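Local coordinates for protein 2,3-bisphosphoglycerate-independent phosphoglycerate mutase (PDB 2ZKT) that probably interconverts 2-phosphoglycerate and 3-phosphoglycerate in glycolysis, as a metal-binding mutase that does not depend on 2,3-bisphosphoglycerate, at residues Ile10-Leu15 against Glu321-Met326; Met37-Glu42 against Tyr329-Val334; Phe82-Leu85 against Asp90-Lys93. All coordinates share one frame; numbering follows the deposited sequence.

Contact 1 (Ile10-Leu15 against Glu321-Met326). With ZN (zinc ion), chain G.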
loop_
_atom_site.group_PDB
_atom_site.type_symbol
_atom_site.label_atom_id
_atom_site.label_comp_id
_atom_site.label_asym_id
_atom_site.label_seq_id
_atom_site.Cartn_x
_atom_site.Cartn_y
_atom_site.Cartn_z
ATOM N N ILE B 10 -6.324 -4.078 -17.577
ATOM C CA ILE B 10 -6.929 -3.514 -16.375
ATOM C C ILE B 10 -6.676 -2.011 -16.223
ATOM O O ILE B 10 -5.525 -1.553 -16.206
ATOM C CB ILE B 10 -6.406 -4.291 -15.142
ATOM C CG1 ILE B 10 -6.856 -5.760 -15.265
ATOM C CG2 ILE B 10 -6.905 -3.664 -13.838
ATOM C CD1 ILE B 10 -6.419 -6.627 -14.113
ATOM N N ILE B 11 -7.763 -1.242 -16.135
ATOM C CA ILE B 11 -7.661 0.202 -15.974
ATOM C C ILE B 11 -8.130 0.691 -14.599
ATOM O O ILE B 11 -9.285 0.464 -14.184
ATOM C CB ILE B 11 -8.484 0.959 -17.050
ATOM C CG1 ILE B 11 -7.878 0.713 -18.446
ATOM C CG2 ILE B 11 -8.521 2.453 -16.728
ATOM C CD1 ILE B 11 -6.430 1.172 -18.583
ATOM N N LEU B 12 -7.216 1.360 -13.896
ATOM C CA LEU B 12 -7.514 1.929 -12.592
ATOM C C LEU B 12 -7.655 3.429 -12.859
ATOM O O LEU B 12 -6.678 4.174 -12.831
ATOM C CB LEU B 12 -6.368 1.647 -11.618
ATOM C CG LEU B 12 -5.983 0.161 -11.529
ATOM C CD1 LEU B 12 -5.037 -0.016 -10.364
ATOM C CD2 LEU B 12 -7.222 -0.709 -11.339
ATOM N N ASP B 13 -8.890 3.841 -13.150
ATOM C CA ASP B 13 -9.239 5.223 -13.476
ATOM C C ASP B 13 -8.519 6.278 -12.623
ATOM O O ASP B 13 -8.519 6.211 -11.388
ATOM C CB ASP B 13 -10.764 5.385 -13.361
ATOM C CG ASP B 13 -11.329 6.381 -14.358
ATOM O OD1 ASP B 13 -11.173 7.603 -14.129
ATOM O OD2 ASP B 13 -11.917 5.937 -15.382
ATOM N N GLY B 14 -7.898 7.244 -13.302
ATOM C CA GLY B 14 -7.185 8.316 -12.613
ATOM C C GLY B 14 -6.018 7.868 -11.740
ATOM O O GLY B 14 -5.612 8.585 -10.825
ATOM N N LEU B 15 -5.461 6.695 -12.037
ATOM C CA LEU B 15 -4.344 6.147 -11.265
ATOM C C LEU B 15 -3.185 7.114 -10.999
ATOM O O LEU B 15 -2.786 7.326 -9.847
ATOM C CB LEU B 15 -3.801 4.898 -11.966
ATOM C CG LEU B 15 -2.725 4.116 -11.211
ATOM C CD1 LEU B 15 -3.239 3.710 -9.827
ATOM C CD2 LEU B 15 -2.355 2.884 -12.035
ATOM N N GLU B 321 -5.472 -0.009 -2.991
ATOM C CA GLU B 321 -5.233 -1.268 -2.280
ATOM C C GLU B 321 -6.371 -2.271 -2.510
ATOM O O GLU B 321 -6.156 -3.472 -2.596
ATOM C CB GLU B 321 -5.064 -0.978 -0.773
ATOM C CG GLU B 321 -3.629 -0.563 -0.401
ATOM C CD GLU B 321 -3.500 -0.337 1.099
ATOM O OE1 GLU B 321 -4.088 -1.084 1.866
ATOM O OE2 GLU B 321 -2.768 0.565 1.491
ATOM N N ARG B 322 -7.604 -1.774 -2.611
ATOM C CA ARG B 322 -8.737 -2.664 -2.863
ATOM C C ARG B 322 -8.553 -3.256 -4.268
ATOM O O ARG B 322 -8.877 -4.423 -4.523
ATOM C CB ARG B 322 -10.062 -1.886 -2.749
ATOM C CG ARG B 322 -10.425 -1.558 -1.297
ATOM C CD ARG B 322 -11.639 -0.642 -1.171
ATOM N NE ARG B 322 -12.792 -1.133 -1.931
ATOM C CZ ARG B 322 -13.907 -0.425 -2.122
ATOM N NH1 ARG B 322 -14.010 0.800 -1.601
ATOM N NH2 ARG B 322 -14.907 -0.928 -2.845
ATOM N N ALA B 323 -8.013 -2.445 -5.180
ATOM C CA ALA B 323 -7.763 -2.906 -6.540
ATOM C C ALA B 323 -6.682 -3.994 -6.508
ATOM O O ALA B 323 -6.789 -5.005 -7.217
ATOM C CB ALA B 323 -7.310 -1.721 -7.435
ATOM N N ASP B 324 -5.645 -3.804 -5.685
ATOM C CA ASP B 324 -4.582 -4.808 -5.627
ATOM C C ASP B 324 -5.140 -6.169 -5.221
ATOM O O ASP B 324 -4.759 -7.201 -5.796
ATOM C CB ASP B 324 -3.460 -4.396 -4.658
ATOM C CG ASP B 324 -2.153 -5.154 -4.922
ATOM O OD1 ASP B 324 -1.603 -5.014 -6.043
ATOM O OD2 ASP B 324 -1.672 -5.893 -4.022
ATOM N N ARG B 325 -6.046 -6.182 -4.242
ATOM C CA ARG B 325 -6.657 -7.441 -3.802
ATOM C C ARG B 325 -7.503 -8.007 -4.950
ATOM O O ARG B 325 -7.516 -9.219 -5.190
ATOM C CB ARG B 325 -7.533 -7.224 -2.558
ATOM C CG ARG B 325 -6.776 -6.600 -1.392
ATOM C CD ARG B 325 -7.599 -6.558 -0.103
ATOM N NE ARG B 325 -6.997 -5.616 0.848
ATOM C CZ ARG B 325 -7.436 -4.371 1.052
ATOM N NH1 ARG B 325 -8.493 -3.916 0.379
ATOM N NH2 ARG B 325 -6.800 -3.568 1.905
ATOM N N MET B 326 -8.209 -7.117 -5.653
ATOM C CA MET B 326 -9.035 -7.526 -6.793
ATOM C C MET B 326 -8.115 -8.229 -7.794
ATOM O O MET B 326 -8.444 -9.303 -8.312
ATOM C CB MET B 326 -9.692 -6.290 -7.446
ATOM C CG MET B 326 -10.386 -6.565 -8.774
ATOM S SD MET B 326 -11.037 -5.053 -9.566
ATOM C CE MET B 326 -9.461 -4.336 -10.291
HETATM ZN ZN ZN G . -11.234 8.350 -16.274
#
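Ile10 and Leu12 on strand 6-12 meet Ala323 and Met326 on helix 313-331, in the layered alpha/beta fold of the alkaline phosphatase superfamily. The helix lies on the crossover between the parallel strands 296-301 and 339-344, with 6-12 between them, and runs nearly antiparallel to the strand (167°). Alternation along the strand directs the side chains of Ile10 and Leu12 at the helix, while Ile11 goes to the other side, against helix 60-67. Leu12 presents both methyls to one small group: CD2 lies 4.0 Å from Ala323 CB, and CD1 is only slightly farther. Alanine suits this site because it lets the helix come near the sheet. Met326, one turn on, has its CG anti to the backbone N (chi1 170°), and the long chain bridges the wider spacing, its CE ending 4.4 Å from Ile10 CG2 and equally far from Leu12 CD2. Just beyond the strand, Asp13 binds zinc through OD1 at 2.3 Å, with Ser60, Asp346 and His347 completing the site. The turn from Leu12 to Leu15 is type II, and Gly14 accommodates its positive phi. Purely apolar and buried, the contact implies dispersion and water exclusion, with the metal ligand placed just past the strand's end.

Contact 2 (Met37-Glu42 against Tyr329-Val334). With CA (calcium ion), chain F.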
loop_
_atom_site.group_PDB
_atom_site.type_symbol
_atom_site.label_atom_id
_atom_site.label_comp_id
_atom_site.label_asym_id
_atom_site.label_seq_id
_atom_site.Cartn_x
_atom_site.Cartn_y
_atom_site.Cartn_z
ATOM N N MET B 37 0.550 -6.021 -7.563
ATOM C CA MET B 37 1.039 -5.273 -8.716
ATOM C C MET B 37 2.585 -5.234 -8.662
ATOM O O MET B 37 3.248 -5.275 -9.709
ATOM C CB MET B 37 0.422 -3.857 -8.750
ATOM C CG MET B 37 -1.076 -3.881 -9.138
ATOM S SD MET B 37 -1.907 -2.268 -9.324
ATOM C CE MET B 37 -2.594 -1.997 -7.651
ATOM N N ASP B 38 3.162 -5.185 -7.452
ATOM C CA ASP B 38 4.628 -5.179 -7.310
ATOM C C ASP B 38 5.197 -6.517 -7.814
ATOM O O ASP B 38 6.272 -6.559 -8.419
ATOM C CB ASP B 38 5.061 -4.987 -5.841
ATOM C CG ASP B 38 4.714 -3.596 -5.294
ATOM O OD1 ASP B 38 4.114 -2.787 -6.049
ATOM O OD2 ASP B 38 5.042 -3.321 -4.106
ATOM N N LYS B 39 4.478 -7.607 -7.545
ATOM C CA LYS B 39 4.903 -8.932 -7.986
ATOM C C LYS B 39 4.891 -8.962 -9.520
ATOM O O LYS B 39 5.835 -9.449 -10.158
ATOM C CB LYS B 39 3.943 -10.000 -7.435
ATOM C CG LYS B 39 4.243 -11.413 -7.918
ATOM C CD LYS B 39 2.968 -12.127 -8.369
ATOM C CE LYS B 39 1.998 -12.340 -7.201
ATOM N NZ LYS B 39 1.592 -13.772 -7.025
ATOM N N LEU B 40 3.811 -8.440 -10.107
ATOM C CA LEU B 40 3.686 -8.406 -11.565
ATOM C C LEU B 40 4.740 -7.486 -12.205
ATOM O O LEU B 40 5.305 -7.812 -13.261
ATOM C CB LEU B 40 2.273 -7.947 -11.958
ATOM C CG LEU B 40 1.157 -8.978 -11.737
ATOM C CD1 LEU B 40 -0.199 -8.349 -12.100
ATOM C CD2 LEU B 40 1.427 -10.218 -12.593
ATOM N N ALA B 41 5.008 -6.341 -11.564
ATOM C CA ALA B 41 6.022 -5.424 -12.089
ATOM C C ALA B 41 7.376 -6.128 -12.012
ATOM O O ALA B 41 8.254 -5.936 -12.865
ATOM C CB ALA B 41 6.063 -4.136 -11.258
ATOM N N GLU B 42 7.534 -6.961 -10.990
ATOM C CA GLU B 42 8.794 -7.661 -10.796
ATOM C C GLU B 42 9.092 -8.672 -11.899
ATOM O O GLU B 42 10.204 -8.717 -12.393
ATOM C CB GLU B 42 8.812 -8.321 -9.410
ATOM C CG GLU B 42 10.195 -8.772 -8.933
ATOM C CD GLU B 42 10.657 -10.064 -9.594
ATOM O OE1 GLU B 42 9.914 -11.073 -9.503
ATOM O OE2 GLU B 42 11.759 -10.075 -10.197
ATOM N N TYR B 329 -6.882 -11.650 -6.658
ATOM C CA TYR B 329 -7.851 -12.723 -6.882
ATOM C C TYR B 329 -7.658 -13.277 -8.306
ATOM O O TYR B 329 -7.501 -14.491 -8.500
ATOM C CB TYR B 329 -9.287 -12.193 -6.729
ATOM C CG TYR B 329 -10.347 -13.219 -7.089
ATOM C CD1 TYR B 329 -10.737 -14.210 -6.172
ATOM C CD2 TYR B 329 -10.918 -13.239 -8.365
ATOM C CE1 TYR B 329 -11.666 -15.193 -6.527
ATOM C CE2 TYR B 329 -11.842 -14.219 -8.733
ATOM C CZ TYR B 329 -12.213 -15.195 -7.814
ATOM O OH TYR B 329 -13.108 -16.177 -8.196
ATOM N N ILE B 330 -7.663 -12.380 -9.299
ATOM C CA ILE B 330 -7.490 -12.783 -10.692
ATOM C C ILE B 330 -6.225 -13.603 -10.908
ATOM O O ILE B 330 -6.255 -14.630 -11.596
ATOM C CB ILE B 330 -7.438 -11.560 -11.642
ATOM C CG1 ILE B 330 -8.771 -10.803 -11.589
ATOM C CG2 ILE B 330 -7.136 -12.019 -13.063
ATOM C CD1 ILE B 330 -8.745 -9.449 -12.294
ATOM N N LEU B 331 -5.108 -13.150 -10.333
ATOM C CA LEU B 331 -3.842 -13.866 -10.489
ATOM C C LEU B 331 -3.902 -15.300 -9.951
ATOM O O LEU B 331 -3.199 -16.187 -10.457
ATOM C CB LEU B 331 -2.697 -13.107 -9.790
ATOM C CG LEU B 331 -2.328 -11.726 -10.360
ATOM C CD1 LEU B 331 -1.097 -11.191 -9.634
ATOM C CD2 LEU B 331 -2.047 -11.833 -11.862
ATOM N N ASP B 332 -4.736 -15.526 -8.932
ATOM C CA ASP B 332 -4.865 -16.862 -8.337
ATOM C C ASP B 332 -5.699 -17.818 -9.182
ATOM O O ASP B 332 -5.759 -19.013 -8.889
ATOM C CB ASP B 332 -5.491 -16.789 -6.932
ATOM C CG ASP B 332 -4.555 -16.179 -5.900
ATOM O OD1 ASP B 332 -3.335 -16.468 -5.960
ATOM O OD2 ASP B 332 -5.035 -15.426 -5.020
ATOM N N HIS B 333 -6.338 -17.295 -10.232
ATOM C CA HIS B 333 -7.186 -18.131 -11.084
ATOM C C HIS B 333 -6.807 -18.125 -12.561
ATOM O O HIS B 333 -7.572 -18.618 -13.393
ATOM C CB HIS B 333 -8.650 -17.699 -10.942
ATOM C CG HIS B 333 -9.191 -17.860 -9.552
ATOM N ND1 HIS B 333 -9.432 -16.786 -8.712
ATOM C CD2 HIS B 333 -9.570 -18.968 -8.861
ATOM C CE1 HIS B 333 -9.934 -17.226 -7.567
ATOM N NE2 HIS B 333 -10.029 -18.546 -7.632
ATOM N N VAL B 334 -5.641 -17.572 -12.896
ATOM C CA VAL B 334 -5.215 -17.537 -14.299
ATOM C C VAL B 334 -3.746 -17.910 -14.460
ATOM O O VAL B 334 -2.936 -17.709 -13.552
ATOM C CB VAL B 334 -5.426 -16.130 -14.936
ATOM C CG1 VAL B 334 -6.863 -15.674 -14.730
ATOM C CG2 VAL B 334 -4.437 -15.122 -14.338
HETATM CA CA CA F . 12.365 -8.250 -13.319
HETATM O O HOH W 1 10.534 -6.120 -13.968
HETATM O O HOH W 2 12.681 -10.282 -12.672
HETATM O O HOH W 3 12.602 -7.019 -11.416
#
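Leu331, near the C-terminal end of helix 313-331, meets Leu40 of helix 35-43 tip to tip. Along 329-334, Tyr329 comes first; its side chain is turned to helix 280-291, and its carbonyl O accepts a hydrogen bond from the backbone N of Asp332. Ile330 faces the sheet, where its branched side chain packs on Leu8 and Ile10 of strand 6-12. Leu331 carries the contact. Its CG stands beside the backbone N, anti to the carbonyl carbon (chi1 -65°), which aims the forked end at the other helix: CD1 lies 3.8 Å from Leu40 CG, and CD2 lies 3.9 Å from Leu40 CD2. Two leucine forks mesh well because each methyl finds carbon on the other. With an alanine in place of Leu40, both methyls of Leu331 would probably lose the carbons of Leu40 they rest on, and a gap would open between the helices. Lys39 runs alongside Leu331, the two side chains pointing opposite ways, its CE 4.1 Å from Leu331 CD1. Lysine fits here because its aliphatic chain adds to the apolar patch while its ammonium probably remains near solvent, the residue being only partly buried; NZ lies 5.7 Å from Asp332 OD1, so any attraction to that carboxylate is long-range. Lys39 also packs on Asn24 of the second subunit. On helix 35-43, Glu42 O binds calcium at 2.4 Å, a site shared with Thr372 and Asp373, and its OE2 accepts a hydrogen bond from a calcium-bound water at 2.6 Å. Helix 35-43 thus has an apolar flank and a calcium-bound end, and the leucine pair implies hydrophobic cohesion rather than directional bonding.

Contact 3 (Phe82-Leu85 against Asp90-Lys93)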
loop_
_atom_site.group_PDB
_atom_site.type_symbol
_atom_site.label_atom_id
_atom_site.label_comp_id
_atom_site.label_asym_id
_atom_site.label_seq_id
_atom_site.Cartn_x
_atom_site.Cartn_y
_atom_site.Cartn_z
ATOM N N PHE B 82 -21.431 8.310 -26.605
ATOM C CA PHE B 82 -20.903 7.283 -25.698
ATOM C C PHE B 82 -21.801 7.178 -24.455
ATOM O O PHE B 82 -22.094 6.076 -23.972
ATOM C CB PHE B 82 -19.466 7.630 -25.251
ATOM C CG PHE B 82 -18.459 7.691 -26.376
ATOM C CD1 PHE B 82 -18.238 6.584 -27.198
ATOM C CD2 PHE B 82 -17.710 8.853 -26.596
ATOM C CE1 PHE B 82 -17.287 6.627 -28.217
ATOM C CE2 PHE B 82 -16.755 8.908 -27.613
ATOM C CZ PHE B 82 -16.544 7.790 -28.426
ATOM N N GLU B 83 -22.214 8.333 -23.932
ATOM C CA GLU B 83 -23.083 8.376 -22.755
ATOM C C GLU B 83 -24.412 7.666 -23.088
ATOM O O GLU B 83 -24.922 6.879 -22.288
ATOM C CB GLU B 83 -23.356 9.840 -22.357
ATOM C CG GLU B 83 -23.572 10.082 -20.855
ATOM C CD GLU B 83 -22.266 10.064 -20.045
ATOM O OE1 GLU B 83 -21.321 10.805 -20.415
ATOM O OE2 GLU B 83 -22.193 9.318 -19.038
ATOM N N ALA B 84 -24.965 7.939 -24.275
ATOM C CA ALA B 84 -26.223 7.311 -24.676
ATOM C C ALA B 84 -26.089 5.786 -24.777
ATOM O O ALA B 84 -26.955 5.035 -24.328
ATOM C CB ALA B 84 -26.674 7.892 -26.024
ATOM N N LEU B 85 -24.986 5.333 -25.435
ATOM C CA LEU B 85 -24.770 3.885 -25.552
ATOM C C LEU B 85 -24.549 3.269 -24.164
ATOM O O LEU B 85 -24.716 2.077 -23.931
ATOM C CB LEU B 85 -23.496 3.607 -26.362
ATOM C CG LEU B 85 -23.527 3.992 -27.859
ATOM C CD1 LEU B 85 -22.283 3.479 -28.574
ATOM C CD2 LEU B 85 -24.721 3.419 -28.639
ATOM N N ASP B 90 -29.979 1.863 -28.100
ATOM C CA ASP B 90 -29.479 1.344 -29.373
ATOM C C ASP B 90 -29.669 2.444 -30.421
ATOM O O ASP B 90 -30.776 2.661 -30.929
ATOM C CB ASP B 90 -30.246 0.074 -29.778
ATOM C CG ASP B 90 -30.060 -1.068 -28.780
ATOM O OD1 ASP B 90 -28.892 -1.427 -28.494
ATOM O OD2 ASP B 90 -31.076 -1.607 -28.286
ATOM N N LEU B 91 -28.578 3.141 -30.733
ATOM C CA LEU B 91 -28.604 4.246 -31.693
ATOM C C LEU B 91 -28.041 3.913 -33.076
ATOM O O LEU B 91 -27.326 2.914 -33.261
ATOM C CB LEU B 91 -27.831 5.445 -31.119
ATOM C CG LEU B 91 -28.443 6.249 -29.961
ATOM C CD1 LEU B 91 -28.725 5.343 -28.771
ATOM C CD2 LEU B 91 -27.483 7.370 -29.569
ATOM N N SER B 92 -28.370 4.776 -34.042
ATOM C CA SER B 92 -27.907 4.642 -35.425
ATOM C C SER B 92 -26.754 5.631 -35.620
ATOM O O SER B 92 -26.766 6.720 -35.037
ATOM C CB SER B 92 -29.041 4.984 -36.402
ATOM O OG SER B 92 -30.187 4.181 -36.167
ATOM N N LYS B 93 -25.771 5.258 -36.442
ATOM C CA LYS B 93 -24.607 6.115 -36.691
ATOM C C LYS B 93 -24.945 7.518 -37.206
ATOM O O LYS B 93 -24.050 8.335 -37.417
ATOM C CB LYS B 93 -23.636 5.428 -37.668
ATOM C CG LYS B 93 -22.927 4.213 -37.072
ATOM C CD LYS B 93 -21.903 3.629 -38.038
ATOM C CE LYS B 93 -21.149 2.468 -37.398
ATOM N NZ LYS B 93 -22.081 1.399 -36.937
#
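Leu91 reaches back from the loop after helix 80-86 and rests its two methyls on two successive residues of that helix. The closer approach is to Ala84, whose CB lies 3.7 Å from Leu91 CD2. Beside it, Leu85 CD2 stands 4.4 Å from Leu91 CD1 and also 4.4 Å from Leu91 N, so this second leucine leans on the backbone of the loop as well as on its side chain. Torsions explain the division of labour. In Leu91 the chi2 of 58° folds CD1 back and leaves CD2 as the extended branch, the one that reaches the small methyl of Ala84. The CB of Leu85 does not point straight at the loop, but the end of its side chain swings nearer. Alanine suits the near site because its single methyl lets the leucine approach to contact distance, and leucine suits the other two, where length and branching make up the distance. The chain has turned back sharply, for the CA atoms of Leu85 and Asp90 are 6.6 Å apart.

Further out, polar groups place the two segments. Leu85 O is hydrogen-bonded by Arg260, while Ser92 N is bonded to Asp95 and Lys93 makes a cation-pi contact with Tyr231. On the helix's other faces, Phe82 packs on Leu254 and Val258 of helix 253-261 and on Leu65 of helix 60-67. Ala84 and Leu91 both touch strand 161-166, through Val163 and Asp165, so the folded-back loop and helix 80-86 sit together against the four-stranded antiparallel sheet, just ahead of strand 96-103.

Overall arrangement
From the N terminus, strand 6-12 comes first and helix 35-43 soon after; both wait for helix 313-331 to find their partners. Contact 1 therefore closes a loop of about 300 residues, and contact 2 one nearly as long that crosses it, because their segments alternate along the chain. Contact 3 is a short local closure, nested inside both and on the opposite side of the chain's centre, about 28 Å from contact 1 between centres. Contacts 1 and 2 adjoin: Asp324 OD1 probably accepts a hydrogen bond from Met37 N at 2.8 Å, binding the helices beside the eight-stranded sheet, whereas contact 3 belongs with the antiparallel sheet.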